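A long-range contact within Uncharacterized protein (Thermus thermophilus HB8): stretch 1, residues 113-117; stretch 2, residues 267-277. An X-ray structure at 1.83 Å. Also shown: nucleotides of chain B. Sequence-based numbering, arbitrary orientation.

Stretch 1 113-117: HRALE
Stretch 2 267-277: PLEEEVASLIK

What does His113 do, if it never reaches the helix? At phi/psi -98/3 and chi1 m, it contacts chain B instead: its NE2 lies 2.7 Å from O2' of A2 in a hydrogen bond, O4' of A3 sits over one ring face, and His113 O accepts a weak hydrogen bond from A3 N6 at 3.4 Å.

How does Arg114 approach the helix spanning 268-276? Its CA-to-CB bond points sideways, but chi angles t, p, p and 75° bring the guanidinium nearer, where Ile276 (chi1 p, chi2 t) sets CD1 over one face, 3.5 Å from Arg114 NH1. Arg114 NE and NH2 are hydrogen-bonded elsewhere in the structure.

How does the chain turn to present Ala115 to the helix? A type II turn from Arg114 to Glu117, phi/psi -56/139 then 67/9, is closed by a hydrogen bond from Glu117 N to Arg114 O at 3.2 Å. Ala115 CA lies 7.0 Å from Val272 CA, and Ala115 CB meets Val272 CG2 at 4.2 Å.

Where does Leu116 pack? Its CA-to-CB bond points toward the helix, with chi1 m and chi2 t, its CA 7.0 Å from Glu269 CA. Leu116 CD1 comes 3.4 Å from Glu269 CA, 4.0 Å from Leu268 CB and 3.6 Å from CG2 of Val272 (chi1 t). No hydrogen bond joins the modelled atoms across the stretches; the contacts found are apolar packing together with the Arg114–Ile276 approach.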

# COMPACT_ATOMS: atom_id res chain seq x y z
N HIS A 113 -5.73 10.84 -9.05
CA HIS A 113 -4.67 9.90 -8.98
C HIS A 113 -3.69 9.94 -10.16
O HIS A 113 -2.79 9.13 -10.22
CB HIS A 113 -5.25 8.51 -8.81
CG HIS A 113 -5.91 8.31 -7.47
ND1 HIS A 113 -7.27 8.29 -7.31
CD2 HIS A 113 -5.38 8.10 -6.25
CE1 HIS A 113 -7.56 8.09 -6.04
NE2 HIS A 113 -6.43 7.97 -5.37
N ARG A 114 -3.87 10.87 -11.10
CA ARG A 114 -2.88 11.04 -12.16
C ARG A 114 -1.97 12.25 -11.88
O ARG A 114 -2.43 13.38 -11.73
CB ARG A 114 -3.59 11.18 -13.51
CG ARG A 114 -2.69 11.58 -14.69
CD ARG A 114 -1.58 10.60 -15.03
NE ARG A 114 -1.98 9.25 -15.47
CZ ARG A 114 -2.47 8.90 -16.66
NH1 ARG A 114 -2.71 9.80 -17.61
NH2 ARG A 114 -2.73 7.62 -16.89
N ALA A 115 -0.67 11.98 -11.76
CA ALA A 115 0.32 13.00 -11.45
C ALA A 115 0.28 14.13 -12.45
O ALA A 115 0.10 13.89 -13.65
CB ALA A 115 1.72 12.38 -11.42
N LEU A 116 0.42 15.34 -11.92
CA LEU A 116 0.43 16.60 -12.64
C LEU A 116 -0.88 17.01 -13.30
O LEU A 116 -0.91 17.99 -14.04
CB LEU A 116 1.58 16.64 -13.67
CG LEU A 116 2.99 16.62 -13.11
CD1 LEU A 116 3.98 16.76 -14.25
CD2 LEU A 116 3.21 17.72 -12.10
N GLU A 117 -1.97 16.29 -13.03
CA GLU A 117 -3.29 16.74 -13.50
C GLU A 117 -4.10 17.33 -12.37
O GLU A 117 -3.82 17.04 -11.22
CB GLU A 117 -4.04 15.59 -14.11
CG GLU A 117 -3.56 15.26 -15.51
CD GLU A 117 -4.55 14.40 -16.27
OE1 GLU A 117 -5.66 14.17 -15.76
OE2 GLU A 117 -4.20 13.94 -17.38
N PRO A 267 11.81 18.93 -17.20
CA PRO A 267 10.58 19.32 -16.52
C PRO A 267 9.85 18.09 -16.04
O PRO A 267 9.90 17.01 -16.69
CB PRO A 267 9.76 20.00 -17.63
CG PRO A 267 10.70 20.21 -18.78
CD PRO A 267 11.72 19.14 -18.65
N LEU A 268 9.13 18.22 -14.92
CA LEU A 268 8.40 17.08 -14.40
C LEU A 268 7.36 16.59 -15.38
O LEU A 268 7.11 15.40 -15.42
CB LEU A 268 7.72 17.39 -13.09
CG LEU A 268 8.60 17.55 -11.88
CD1 LEU A 268 7.68 17.88 -10.70
CD2 LEU A 268 9.43 16.28 -11.63
N GLU A 269 6.75 17.49 -16.14
CA GLU A 269 5.75 17.08 -17.17
C GLU A 269 6.30 16.03 -18.14
O GLU A 269 5.58 15.12 -18.57
CB GLU A 269 5.25 18.29 -17.97
N GLU A 270 7.57 16.15 -18.51
CA GLU A 270 8.20 15.20 -19.43
C GLU A 270 8.49 13.89 -18.75
O GLU A 270 8.34 12.82 -19.35
CB GLU A 270 9.52 15.76 -19.98
CG GLU A 270 9.36 16.89 -20.99
CD GLU A 270 10.70 17.39 -21.55
OE1 GLU A 270 10.69 18.49 -22.15
OE2 GLU A 270 11.75 16.71 -21.36
N GLU A 271 8.91 13.95 -17.49
CA GLU A 271 9.18 12.73 -16.74
C GLU A 271 7.89 11.92 -16.52
O GLU A 271 7.91 10.69 -16.55
CB GLU A 271 9.82 13.09 -15.38
CG GLU A 271 11.18 13.76 -15.49
CD GLU A 271 12.23 12.84 -16.07
OE1 GLU A 271 12.85 12.10 -15.32
OE2 GLU A 271 12.43 12.87 -17.31
N VAL A 272 6.78 12.61 -16.29
CA VAL A 272 5.50 11.93 -16.08
C VAL A 272 5.04 11.31 -17.40
O VAL A 272 4.68 10.14 -17.44
CB VAL A 272 4.44 12.89 -15.55
CG1 VAL A 272 3.05 12.24 -15.62
CG2 VAL A 272 4.80 13.29 -14.12
N ALA A 273 5.09 12.10 -18.47
CA ALA A 273 4.77 11.61 -19.81
C ALA A 273 5.56 10.36 -20.19
O ALA A 273 4.98 9.44 -20.79
CB ALA A 273 4.98 12.70 -20.84
N SER A 274 6.85 10.29 -19.85
CA SER A 274 7.65 9.08 -20.17
C SER A 274 7.14 7.86 -19.44
O SER A 274 7.14 6.76 -19.98
CB SER A 274 9.12 9.28 -19.82
OG SER A 274 9.71 10.25 -20.65
N LEU A 275 6.73 8.05 -18.20
CA LEU A 275 6.17 6.98 -17.40
C LEU A 275 4.89 6.38 -18.03
O LEU A 275 4.67 5.18 -17.94
CB LEU A 275 5.88 7.51 -16.00
CG LEU A 275 5.42 6.55 -14.90
CD1 LEU A 275 6.44 5.44 -14.67
CD2 LEU A 275 5.17 7.35 -13.63
N ILE A 276 4.06 7.21 -18.66
CA ILE A 276 2.79 6.73 -19.19
C ILE A 276 2.78 6.46 -20.71
O ILE A 276 1.81 5.89 -21.22
CB ILE A 276 1.61 7.65 -18.79
CG1 ILE A 276 1.65 9.00 -19.50
CG2 ILE A 276 1.61 7.89 -17.28
CD1 ILE A 276 0.42 9.85 -19.26
N LYS A 277 3.85 6.84 -21.42
CA LYS A 277 3.88 6.83 -22.90
C LYS A 277 3.89 5.44 -23.53
O LYS A 277 4.44 4.49 -22.96
CB LYS A 277 5.11 7.61 -23.42
CG LYS A 277 5.26 7.65 -24.94
P A B 3 -9.34 5.67 -3.78
OP1 A B 3 -10.30 6.16 -4.85
OP2 A B 3 -10.04 5.09 -2.58
O5' A B 3 -8.36 4.60 -4.42
C5' A B 3 -7.15 4.16 -3.78
C4' A B 3 -6.57 3.07 -4.64
O4' A B 3 -6.18 3.62 -5.94
C3' A B 3 -5.34 2.37 -4.09
O3' A B 3 -5.58 0.98 -4.19
C2' A B 3 -4.22 2.84 -5.03
O2' A B 3 -3.15 1.93 -5.15
C1' A B 3 -4.99 3.00 -6.33
N9 A B 3 -4.34 3.87 -7.29
C8 A B 3 -3.85 5.13 -7.04
N7 A B 3 -3.35 5.69 -8.12
C5 A B 3 -3.57 4.77 -9.13
C6 A B 3 -3.28 4.79 -10.51
N6 A B 3 -2.73 5.84 -11.11
N1 A B 3 -3.65 3.71 -11.23
C2 A B 3 -4.25 2.68 -10.61
N3 A B 3 -4.56 2.54 -9.31
C4 A B 3 -4.19 3.64 -8.63
P A B 2 -9.43 7.72 2.28
OP1 A B 2 -8.25 8.14 3.10
OP2 A B 2 -10.78 8.35 2.46
O5' A B 2 -9.01 7.91 0.74
C5' A B 2 -10.05 7.80 -0.26
C4' A B 2 -9.45 8.06 -1.62
O4' A B 2 -9.02 9.45 -1.68
C3' A B 2 -8.23 7.21 -1.99
O3' A B 2 -8.29 6.79 -3.35
C2' A B 2 -7.07 8.18 -1.81
O2' A B 2 -5.99 7.89 -2.66
C1' A B 2 -7.72 9.50 -2.20
N9 A B 2 -7.04 10.69 -1.72
C8 A B 2 -6.15 10.78 -0.67
N7 A B 2 -5.67 11.99 -0.53
C5 A B 2 -6.24 12.73 -1.56
C6 A B 2 -6.11 14.07 -1.95
N6 A B 2 -5.27 14.93 -1.38
N1 A B 2 -6.87 14.49 -2.99
C2 A B 2 -7.64 13.59 -3.62
N3 A B 2 -7.83 12.30 -3.35
C4 A B 2 -7.09 11.93 -2.30